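Local coordinates for protein intradiol ring-cleavage dioxygenase (Streptomyces sp. SirexAA-E, PDB 4ILV) that probably cleaves catechol-type aromatic rings between their two hydroxyls with an iron(III) centre, as a secreted dioxygenase fused to a carbohydrate-binding module, at residues 84-89 / 104-109. Sequence-based numbering, arbitrary orientation.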
ATOM      1  N   LEU A  84       2.335  -9.325   0.924  1.00 24.58           N
ATOM      2  CA  LEU A  84       1.803  -7.994   0.657  1.00 28.97           C
ATOM      3  C   LEU A  84       1.889  -7.687  -0.845  1.00 25.81           C
ATOM      4  O   LEU A  84       2.972  -7.655  -1.406  1.00 26.67           O
ATOM      5  CB  LEU A  84       2.580  -6.940   1.440  1.00 22.57           C
ATOM      6  CG  LEU A  84       2.461  -7.075   2.963  1.00 28.04           C
ATOM      7  CD1 LEU A  84       3.482  -6.190   3.635  1.00 25.82           C
ATOM      8  CD2 LEU A  84       1.055  -6.679   3.391  1.00 23.73           C
ATOM      9  N   ASP A  85       0.745  -7.467  -1.471  1.00 26.41           N
ATOM     10  CA  ASP A  85       0.660  -7.288  -2.914  1.00 25.22           C
ATOM     11  C   ASP A  85       0.125  -5.888  -3.170  1.00 24.72           C
ATOM     12  O   ASP A  85      -1.049  -5.619  -2.931  1.00 25.38           O
ATOM     13  CB  ASP A  85      -0.274  -8.358  -3.487  1.00 24.38           C
ATOM     14  CG  ASP A  85      -0.310  -8.380  -5.027  1.00 31.70           C
ATOM     15  OD1 ASP A  85       0.570  -7.768  -5.673  1.00 28.71           O
ATOM     16  OD2 ASP A  85      -1.221  -9.035  -5.588  1.00 29.44           O
ATOM     17  N   PHE A  86       0.994  -4.996  -3.640  1.00 21.12           N
ATOM     18  CA  PHE A  86       0.640  -3.590  -3.824  1.00 19.96           C
ATOM     19  C   PHE A  86       0.319  -3.276  -5.286  1.00 24.38           C
ATOM     20  O   PHE A  86       0.933  -3.830  -6.196  1.00 26.00           O
ATOM     21  CB  PHE A  86       1.805  -2.695  -3.393  1.00 18.61           C
ATOM     22  CG  PHE A  86       2.075  -2.675  -1.902  1.00 20.79           C
ATOM     23  CD1 PHE A  86       1.369  -1.818  -1.078  1.00 20.00           C
ATOM     24  CD2 PHE A  86       3.066  -3.465  -1.347  1.00 22.41           C
ATOM     25  CE1 PHE A  86       1.634  -1.757   0.276  1.00 19.16           C
ATOM     26  CE2 PHE A  86       3.344  -3.415   0.014  1.00 29.84           C
ATOM     27  CZ  PHE A  86       2.628  -2.566   0.826  1.00 24.18           C
ATOM     28  N   TRP A  87      -0.652  -2.400  -5.515  1.00 27.37           N
ATOM     29  CA  TRP A  87      -0.808  -1.797  -6.837  1.00 26.01           C
ATOM     30  C   TRP A  87      -1.344  -0.365  -6.698  1.00 28.04           C
ATOM     31  O   TRP A  87      -1.915  -0.015  -5.660  1.00 23.20           O
ATOM     32  CB  TRP A  87      -1.659  -2.674  -7.778  1.00 22.67           C
ATOM     33  CG  TRP A  87      -3.120  -2.727  -7.462  1.00 21.26           C
ATOM     34  CD1 TRP A  87      -4.128  -2.083  -8.135  1.00 23.92           C
ATOM     35  CD2 TRP A  87      -3.752  -3.479  -6.418  1.00 17.16           C
ATOM     36  NE1 TRP A  87      -5.339  -2.377  -7.563  1.00 24.21           N
ATOM     37  CE2 TRP A  87      -5.140  -3.233  -6.511  1.00 23.22           C
ATOM     38  CE3 TRP A  87      -3.278  -4.315  -5.401  1.00 26.92           C
ATOM     39  CZ2 TRP A  87      -6.061  -3.797  -5.625  1.00 22.84           C
ATOM     40  CZ3 TRP A  87      -4.197  -4.877  -4.520  1.00 26.12           C
ATOM     41  CH2 TRP A  87      -5.572  -4.615  -4.640  1.00 22.39           C
ATOM     42  N   GLN A  88      -1.141   0.461  -7.724  1.00 25.54           N
ATOM     43  CA  GLN A  88      -1.437   1.891  -7.616  1.00 22.33           C
ATOM     44  C   GLN A  88      -1.361   2.569  -8.965  1.00 21.76           C
ATOM     45  O   GLN A  88      -0.808   2.013  -9.913  1.00 20.79           O
ATOM     46  CB  GLN A  88      -0.411   2.583  -6.719  1.00 15.27           C
ATOM     47  CG  GLN A  88       0.995   2.622  -7.355  1.00 19.39           C
ATOM     48  CD  GLN A  88       1.971   3.498  -6.606  1.00 21.92           C
ATOM     49  OE1 GLN A  88       2.582   3.073  -5.623  1.00 23.23           O
ATOM     50  NE2 GLN A  88       2.131   4.733  -7.066  1.00 20.85           N
ATOM     51  N   ALA A  89      -1.874   3.792  -9.034  1.00 23.32           N
ATOM     52  CA  ALA A  89      -1.748   4.588 -10.255  1.00 22.52           C
ATOM     53  C   ALA A  89      -0.361   5.200 -10.345  1.00 24.50           C
ATOM     54  O   ALA A  89       0.323   5.351  -9.324  1.00 24.72           O
ATOM     55  CB  ALA A  89      -2.808   5.683 -10.283  1.00 26.81           C
ATOM     56  N   GLY A 104       3.438  -4.917  -7.691  1.00 22.50           N
ATOM     57  CA  GLY A 104       4.504  -5.757  -7.171  1.00 22.88           C
ATOM     58  C   GLY A 104       4.189  -6.277  -5.776  1.00 27.24           C
ATOM     59  O   GLY A 104       3.563  -5.578  -4.988  1.00 27.08           O
ATOM     60  N   HIS A 105       4.624  -7.498  -5.469  1.00 25.75           N
ATOM     61  CA  HIS A 105       4.365  -8.080  -4.154  1.00 27.97           C
ATOM     62  C   HIS A 105       5.646  -8.480  -3.437  1.00 29.89           C
ATOM     63  O   HIS A 105       6.716  -8.600  -4.056  1.00 26.31           O
ATOM     64  CB  HIS A 105       3.431  -9.292  -4.260  1.00 25.90           C
ATOM     65  CG  HIS A 105       4.057 -10.493  -4.908  1.00 27.56           C
ATOM     66  ND1 HIS A 105       3.886 -10.795  -6.244  1.00 26.88           N
ATOM     67  CD2 HIS A 105       4.833 -11.477  -4.396  1.00 29.25           C
ATOM     68  CE1 HIS A 105       4.546 -11.905  -6.529  1.00 29.61           C
ATOM     69  NE2 HIS A 105       5.129 -12.337  -5.423  1.00 29.79           N
ATOM     70  N   GLN A 106       5.511  -8.715  -2.132  1.00 24.11           N
ATOM     71  CA  GLN A 106       6.635  -9.077  -1.278  1.00 26.54           C
ATOM     72  C   GLN A 106       6.147  -9.864  -0.070  1.00 28.66           C
ATOM     73  O   GLN A 106       4.948  -9.941   0.186  1.00 30.64           O
ATOM     74  CB  GLN A 106       7.361  -7.823  -0.794  1.00 31.71           C
ATOM     75  CG  GLN A 106       6.493  -6.920   0.090  1.00 25.49           C
ATOM     76  CD  GLN A 106       7.183  -5.630   0.453  1.00 27.27           C
ATOM     77  OE1 GLN A 106       7.879  -5.549   1.466  1.00 28.79           O
ATOM     78  NE2 GLN A 106       6.984  -4.598  -0.367  1.00 23.88           N
ATOM     79  N   PHE A 107       7.089 -10.448   0.666  1.00 30.26           N
ATOM     80  CA  PHE A 107       6.789 -11.196   1.883  1.00 31.78           C
ATOM     81  C   PHE A 107       7.511 -10.568   3.063  1.00 36.37           C
ATOM     82  O   PHE A 107       8.645 -10.095   2.920  1.00 32.41           O
ATOM     83  CB  PHE A 107       7.216 -12.658   1.737  1.00 29.55           C
ATOM     84  CG  PHE A 107       6.438 -13.404   0.699  1.00 30.92           C
ATOM     85  CD1 PHE A 107       5.331 -14.160   1.055  1.00 35.83           C
ATOM     86  CD2 PHE A 107       6.795 -13.331  -0.638  1.00 36.46           C
ATOM     87  CE1 PHE A 107       4.599 -14.846   0.095  1.00 37.34           C
ATOM     88  CE2 PHE A 107       6.066 -14.011  -1.601  1.00 36.56           C
ATOM     89  CZ  PHE A 107       4.968 -14.772  -1.230  1.00 36.54           C
ATOM     90  N   THR A 108       6.856 -10.528   4.223  1.00 30.76           N
ATOM     91  CA  THR A 108       7.505  -9.947   5.390  1.00 26.84           C
ATOM     92  C   THR A 108       8.611 -10.864   5.872  1.00 34.39           C
ATOM     93  O   THR A 108       8.474 -12.093   5.847  1.00 38.03           O
ATOM     94  CB  THR A 108       6.530  -9.681   6.560  1.00 25.50           C
ATOM     95  OG1 THR A 108       5.849 -10.892   6.908  1.00 26.01           O
ATOM     96  CG2 THR A 108       5.536  -8.600   6.212  1.00 22.64           C
ATOM     97  N   GLY A 109       9.704 -10.263   6.332  1.00 43.61           N
ATOM     98  CA  GLY A 109      10.815 -11.037   6.849  1.00 46.25           C
ATOM     99  C   GLY A 109      10.628 -11.474   8.289  1.00 51.19           C
ATOM    100  O   GLY A 109       9.527 -11.409   8.845  1.00 48.28           O
TER
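L84 O accepts a hydrogen bond of 2.8 Å from Q106 N. H105 CA-H also approaches L84 O (CA to O 3.1 Å), a bent and at most weak contact. L84 N returns the bond to Q106 O, which makes L84 and Q106 an antiparallel hydrogen-bonded pair. F86 and G104 form the next hydrogen-bonded pair, again through both backbone amides. D85 and H105 lie between them as the non-hydrogen-bonded pair, with CA atoms 4.0 Å apart.

On the face of D85 and H105, the D85 carboxylate reaches across to H105. D85 CG is anti to the backbone N (chi1 -173°), and OD1 comes within 3.5 Å of H105 CB. The carboxylate stands almost perpendicular to the imidazole. The two side chains do not bond directly; S49 OG hydrogen-bonds to both D85 OD1 and H105 ND1 and links them.

The other face carries L84, F86 and Q106. The Q106 amide reaches the F86 ring obliquely, with NE2 3.8 Å from F86 CE2. T115 O accepts a hydrogen bond from Q106 NE2. L84 CD1 meets T108 CG2 at 4.1 Å, where the chain leaves the strand.

Strand 104-107 lies at the border of a four-stranded antiparallel sheet, beside 83-87, which pairs next with 130-136. The loop at P50 and R52 adds backbone bonds to H105. F114 of the second sheet packs on L84, F86 and Q106, so this face belongs to the interior between the two sheets. On the D85 side, W87 stacks on H132, an iron ligand.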